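Long-range contact in 5-oxopent-3-ene-1,2,5-tricarboxylate decarboxylase (PDB 6IYM), which is a magnesium-bound member of the fumarylacetoacetate hydrolase family, with far more strand than helix and assembled from two copies of the chain: residues L62-G76 and F94-P107. Numbering follows the deposited sequence.
Sequences LLAPYLPPRNVICVG and FVLFTKAPSSIVGP
The hydroxyl OG1 of T98 is gripped from two chains: ND2 of N71 donates to it at 2.9 Å, nearly straight (169°) and in the plane of its own amide, while OG1 of T98 of the second subunit hydrogen-bonds to it as well. The N71 amide is held at its other end too, since OD1 bonds to the backbone N of N71 of that subunit; CD of P101 packs 3.3 Å from the same OD1. T98 belongs to the antiparallel ladder of strands 72-75 and 96-99, whose shortest rung is C74 N to F97 O at 2.7 Å. With CG wedged between its backbone N and carbonyl carbon (chi1 49°), the F97 ring lies beside C74, whose O stands over one face, offset toward the rim, and CE2 comes within 3.2 Å of C74 CB. SG of C74 lies 3.7 Å from CD of K99. NZ of K99 hydrogen-bonds to the carbonyls of K172 and F177 and forms a salt bridge with the magnesium ligand D155. Further along, CD of the P68 ring lies 3.7 Å from CG1 of I104. Strand 236-238 runs parallel to 72-75 on its other edge, strand 104-105 pairs with 178-186, and helix 218-225 packs against F94 and L96.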
loop_
_atom_site.group_PDB
_atom_site.type_symbol
_atom_site.label_atom_id
_atom_site.label_comp_id
_atom_site.label_asym_id
_atom_site.label_seq_id
_atom_site.Cartn_x
_atom_site.Cartn_y
_atom_site.Cartn_z
ATOM N N LEU A 62 8.666 21.392 -11.396
ATOM C CA LEU A 62 7.451 20.652 -10.963
ATOM C C LEU A 62 7.871 19.650 -9.887
ATOM O O LEU A 62 9.032 19.173 -9.935
ATOM C CB LEU A 62 6.865 19.933 -12.187
ATOM C CG LEU A 62 6.065 20.769 -13.191
ATOM C CD1 LEU A 62 4.646 20.938 -12.728
ATOM C CD2 LEU A 62 6.670 22.140 -13.428
ATOM N N LEU A 63 6.985 19.342 -8.941
ATOM C CA LEU A 63 7.185 18.215 -7.993
ATOM C C LEU A 63 6.255 17.073 -8.409
ATOM O O LEU A 63 5.439 17.278 -9.364
ATOM C CB LEU A 63 6.935 18.693 -6.560
ATOM C CG LEU A 63 7.873 19.808 -6.069
ATOM C CD1 LEU A 63 7.416 20.321 -4.713
ATOM C CD2 LEU A 63 9.334 19.349 -6.005
ATOM N N ALA A 64 6.372 15.913 -7.760
ATOM C CA ALA A 64 5.353 14.847 -7.881
ATOM C C ALA A 64 4.003 15.471 -7.523
ATOM O O ALA A 64 3.943 16.339 -6.667
ATOM C CB ALA A 64 5.714 13.697 -6.979
ATOM N N PRO A 65 2.882 15.145 -8.194
ATOM C CA PRO A 65 1.593 15.730 -7.820
ATOM C C PRO A 65 1.304 15.706 -6.308
ATOM O O PRO A 65 0.935 16.722 -5.786
ATOM C CB PRO A 65 0.645 14.891 -8.694
ATOM C CG PRO A 65 1.429 14.735 -9.968
ATOM C CD PRO A 65 2.803 14.371 -9.442
ATOM N N TYR A 66 1.514 14.573 -5.638
ATOM C CA TYR A 66 1.455 14.461 -4.155
ATOM C C TYR A 66 2.075 13.129 -3.757
ATOM O O TYR A 66 2.452 12.372 -4.678
ATOM C CB TYR A 66 0.012 14.554 -3.658
ATOM C CG TYR A 66 -0.916 13.592 -4.350
ATOM C CD1 TYR A 66 -1.027 12.278 -3.943
ATOM C CD2 TYR A 66 -1.639 13.990 -5.457
ATOM C CE1 TYR A 66 -1.892 11.401 -4.579
ATOM C CE2 TYR A 66 -2.496 13.127 -6.112
ATOM C CZ TYR A 66 -2.625 11.831 -5.670
ATOM O OH TYR A 66 -3.476 10.997 -6.330
ATOM N N LEU A 67 2.244 12.911 -2.459
ATOM C CA LEU A 67 2.621 11.604 -1.866
ATOM C C LEU A 67 1.328 10.816 -1.686
ATOM O O LEU A 67 0.449 11.220 -0.925
ATOM C CB LEU A 67 3.360 11.829 -0.545
ATOM C CG LEU A 67 3.906 10.565 0.124
ATOM C CD1 LEU A 67 5.098 10.013 -0.639
ATOM C CD2 LEU A 67 4.286 10.836 1.577
ATOM N N PRO A 68 1.124 9.707 -2.430
ATOM C CA PRO A 68 -0.154 9.013 -2.390
ATOM C C PRO A 68 -0.372 8.556 -0.947
ATOM O O PRO A 68 0.559 8.102 -0.288
ATOM C CB PRO A 68 -0.017 7.842 -3.374
ATOM C CG PRO A 68 1.291 8.062 -4.105
ATOM C CD PRO A 68 2.113 9.012 -3.256
ATOM N N PRO A 69 -1.593 8.711 -0.401
ATOM C CA PRO A 69 -1.855 8.357 0.995
ATOM C C PRO A 69 -1.773 6.839 1.237
ATOM O O PRO A 69 -1.664 6.427 2.373
ATOM C CB PRO A 69 -3.281 8.900 1.194
ATOM C CG PRO A 69 -3.914 8.768 -0.181
ATOM C CD PRO A 69 -2.791 9.199 -1.106
ATOM N N ARG A 70 -1.830 6.033 0.171
ATOM C CA ARG A 70 -1.641 4.570 0.278
ATOM C C ARG A 70 -0.918 4.047 -0.970
ATOM O O ARG A 70 -0.680 4.849 -1.892
ATOM C CB ARG A 70 -2.997 3.938 0.625
ATOM C CG ARG A 70 -3.960 3.740 -0.528
ATOM C CD ARG A 70 -5.322 3.438 0.082
ATOM N NE ARG A 70 -6.324 3.026 -0.891
ATOM C CZ ARG A 70 -7.281 2.119 -0.682
ATOM N NH1 ARG A 70 -7.373 1.476 0.472
ATOM N NH2 ARG A 70 -8.136 1.846 -1.648
ATOM N N ASN A 71 -0.551 2.757 -1.004
ATOM C CA ASN A 71 0.289 2.245 -2.110
ATOM C C ASN A 71 -0.439 2.526 -3.423
ATOM O O ASN A 71 -1.683 2.466 -3.460
ATOM C CB ASN A 71 0.592 0.759 -2.043
ATOM C CG ASN A 71 1.410 0.343 -0.841
ATOM O OD1 ASN A 71 1.546 1.085 0.117
ATOM N ND2 ASN A 71 1.909 -0.877 -0.873
ATOM N N VAL A 72 0.334 2.860 -4.450
ATOM C CA VAL A 72 -0.136 2.965 -5.860
ATOM C C VAL A 72 -0.631 1.570 -6.293
ATOM O O VAL A 72 0.113 0.573 -6.141
ATOM C CB VAL A 72 0.998 3.483 -6.765
ATOM C CG1 VAL A 72 0.564 3.516 -8.220
ATOM C CG2 VAL A 72 1.472 4.853 -6.318
ATOM N N ILE A 73 -1.876 1.487 -6.740
ATOM C CA ILE A 73 -2.480 0.204 -7.206
ATOM C C ILE A 73 -2.128 0.034 -8.675
ATOM O O ILE A 73 -2.400 0.987 -9.419
ATOM C CB ILE A 73 -4.000 0.173 -6.981
ATOM C CG1 ILE A 73 -4.347 0.394 -5.504
ATOM C CG2 ILE A 73 -4.578 -1.121 -7.529
ATOM C CD1 ILE A 73 -5.818 0.706 -5.227
ATOM N N CYS A 74 -1.566 -1.130 -9.043
ATOM C CA CYS A 74 -0.980 -1.404 -10.374
ATOM C C CYS A 74 -1.629 -2.624 -11.032
ATOM O O CYS A 74 -1.770 -3.671 -10.376
ATOM C CB CYS A 74 0.515 -1.666 -10.253
ATOM S SG CYS A 74 1.455 -0.224 -9.670
ATOM N N VAL A 75 -1.967 -2.476 -12.311
ATOM C CA VAL A 75 -2.517 -3.549 -13.172
ATOM C C VAL A 75 -1.345 -4.273 -13.826
ATOM O O VAL A 75 -0.366 -3.595 -14.174
ATOM C CB VAL A 75 -3.504 -2.967 -14.200
ATOM C CG1 VAL A 75 -4.032 -4.055 -15.141
ATOM C CG2 VAL A 75 -4.655 -2.275 -13.481
ATOM N N GLY A 76 -1.447 -5.594 -13.995
ATOM C CA GLY A 76 -0.438 -6.404 -14.718
ATOM C C GLY A 76 -0.574 -6.219 -16.232
ATOM O O GLY A 76 -1.013 -5.147 -16.675
ATOM N N PHE A 94 -6.715 -10.722 -14.692
ATOM C CA PHE A 94 -6.732 -9.339 -14.140
ATOM C C PHE A 94 -5.865 -9.300 -12.887
ATOM O O PHE A 94 -6.303 -9.786 -11.852
ATOM C CB PHE A 94 -8.138 -8.862 -13.783
ATOM C CG PHE A 94 -8.188 -7.434 -13.298
ATOM C CD1 PHE A 94 -7.473 -6.440 -13.955
ATOM C CD2 PHE A 94 -8.992 -7.075 -12.226
ATOM C CE1 PHE A 94 -7.532 -5.122 -13.523
ATOM C CE2 PHE A 94 -9.073 -5.752 -11.813
ATOM C CZ PHE A 94 -8.337 -4.782 -12.457
ATOM N N VAL A 95 -4.635 -8.808 -13.038
ATOM C CA VAL A 95 -3.526 -8.942 -12.055
ATOM C C VAL A 95 -3.402 -7.579 -11.370
ATOM O O VAL A 95 -3.442 -6.549 -12.106
ATOM C CB VAL A 95 -2.222 -9.382 -12.760
ATOM C CG1 VAL A 95 -1.002 -9.307 -11.858
ATOM C CG2 VAL A 95 -2.343 -10.783 -13.341
ATOM N N LEU A 96 -3.368 -7.564 -10.030
ATOM C CA LEU A 96 -3.293 -6.319 -9.225
ATOM C C LEU A 96 -2.157 -6.466 -8.221
ATOM O O LEU A 96 -2.073 -7.500 -7.638
ATOM C CB LEU A 96 -4.623 -6.062 -8.511
ATOM C CG LEU A 96 -5.714 -5.444 -9.382
ATOM C CD1 LEU A 96 -7.056 -5.418 -8.662
ATOM C CD2 LEU A 96 -5.334 -4.035 -9.825
ATOM N N PHE A 97 -1.300 -5.454 -8.090
ATOM C CA PHE A 97 -0.218 -5.379 -7.071
ATOM C C PHE A 97 0.033 -3.902 -6.744
ATOM O O PHE A 97 -0.600 -3.017 -7.378
ATOM C CB PHE A 97 1.042 -6.084 -7.572
ATOM C CG PHE A 97 1.422 -5.645 -8.952
ATOM C CD1 PHE A 97 0.910 -6.292 -10.060
ATOM C CD2 PHE A 97 2.254 -4.553 -9.132
ATOM C CE1 PHE A 97 1.239 -5.867 -11.337
ATOM C CE2 PHE A 97 2.572 -4.123 -10.408
ATOM C CZ PHE A 97 2.064 -4.779 -11.507
ATOM N N THR A 98 0.927 -3.613 -5.795
ATOM C CA THR A 98 1.124 -2.216 -5.341
ATOM C C THR A 98 2.595 -1.816 -5.378
ATOM O O THR A 98 3.500 -2.693 -5.477
ATOM C CB THR A 98 0.520 -2.040 -3.947
ATOM O OG1 THR A 98 1.304 -2.762 -2.994
ATOM C CG2 THR A 98 -0.917 -2.488 -3.906
ATOM N N LYS A 99 2.806 -0.514 -5.264
ATOM C CA LYS A 99 4.133 0.123 -5.096
ATOM C C LYS A 99 4.079 0.990 -3.842
ATOM O O LYS A 99 3.172 1.812 -3.783
ATOM C CB LYS A 99 4.454 0.998 -6.304
ATOM C CG LYS A 99 4.723 0.216 -7.583
ATOM C CD LYS A 99 4.739 1.113 -8.781
ATOM C CE LYS A 99 6.110 1.715 -9.035
ATOM N NZ LYS A 99 7.064 0.688 -9.540
ATOM N N ALA A 100 4.987 0.770 -2.884
ATOM C CA ALA A 100 5.111 1.588 -1.654
ATOM C C ALA A 100 5.226 3.048 -2.065
ATOM O O ALA A 100 5.881 3.334 -3.068
ATOM C CB ALA A 100 6.290 1.168 -0.827
ATOM N N PRO A 101 4.544 3.974 -1.343
ATOM C CA PRO A 101 4.661 5.414 -1.576
ATOM C C PRO A 101 6.093 5.955 -1.395
ATOM O O PRO A 101 6.442 6.888 -2.026
ATOM C CB PRO A 101 3.781 6.034 -0.482
ATOM C CG PRO A 101 2.812 4.962 -0.106
ATOM C CD PRO A 101 3.588 3.670 -0.268
ATOM N N SER A 102 6.893 5.308 -0.555
ATOM C CA SER A 102 8.332 5.604 -0.377
ATOM C C SER A 102 9.067 5.538 -1.740
ATOM O O SER A 102 10.160 6.075 -1.802
ATOM C CB SER A 102 8.923 4.656 0.625
ATOM O OG SER A 102 8.798 3.298 0.181
ATOM N N SER A 103 8.515 4.889 -2.786
ATOM C CA SER A 103 9.195 4.725 -4.114
ATOM C C SER A 103 8.947 5.913 -5.043
ATOM O O SER A 103 9.689 6.028 -6.051
ATOM C CB SER A 103 8.842 3.433 -4.793
ATOM O OG SER A 103 7.515 3.451 -5.298
ATOM N N ILE A 104 8.010 6.795 -4.703
ATOM C CA ILE A 104 7.600 7.966 -5.535
ATOM C C ILE A 104 8.751 8.967 -5.643
ATOM O O ILE A 104 9.362 9.259 -4.642
ATOM C CB ILE A 104 6.371 8.649 -4.934
ATOM C CG1 ILE A 104 5.124 7.754 -4.992
ATOM C CG2 ILE A 104 6.160 10.007 -5.584
ATOM C CD1 ILE A 104 4.620 7.476 -6.376
ATOM N N VAL A 105 8.985 9.469 -6.849
ATOM C CA VAL A 105 9.795 10.682 -7.123
ATOM C C VAL A 105 9.012 11.466 -8.158
ATOM O O VAL A 105 8.126 10.879 -8.799
ATOM C CB VAL A 105 11.219 10.327 -7.604
ATOM C CG1 VAL A 105 11.963 9.469 -6.586
ATOM C CG2 VAL A 105 11.229 9.635 -8.963
ATOM N N GLY A 106 9.362 12.732 -8.336
ATOM C CA GLY A 106 8.643 13.652 -9.227
ATOM C C GLY A 106 9.408 13.870 -10.523
ATOM O O GLY A 106 10.434 13.249 -10.764
ATOM N N PRO A 107 8.935 14.776 -11.393
ATOM C CA PRO A 107 9.613 15.033 -12.657
ATOM C C PRO A 107 11.109 15.383 -12.494
ATOM O O PRO A 107 11.462 16.115 -11.576
ATOM C CB PRO A 107 8.798 16.191 -13.240
ATOM C CG PRO A 107 7.439 16.024 -12.642
ATOM C CD PRO A 107 7.700 15.545 -11.227
#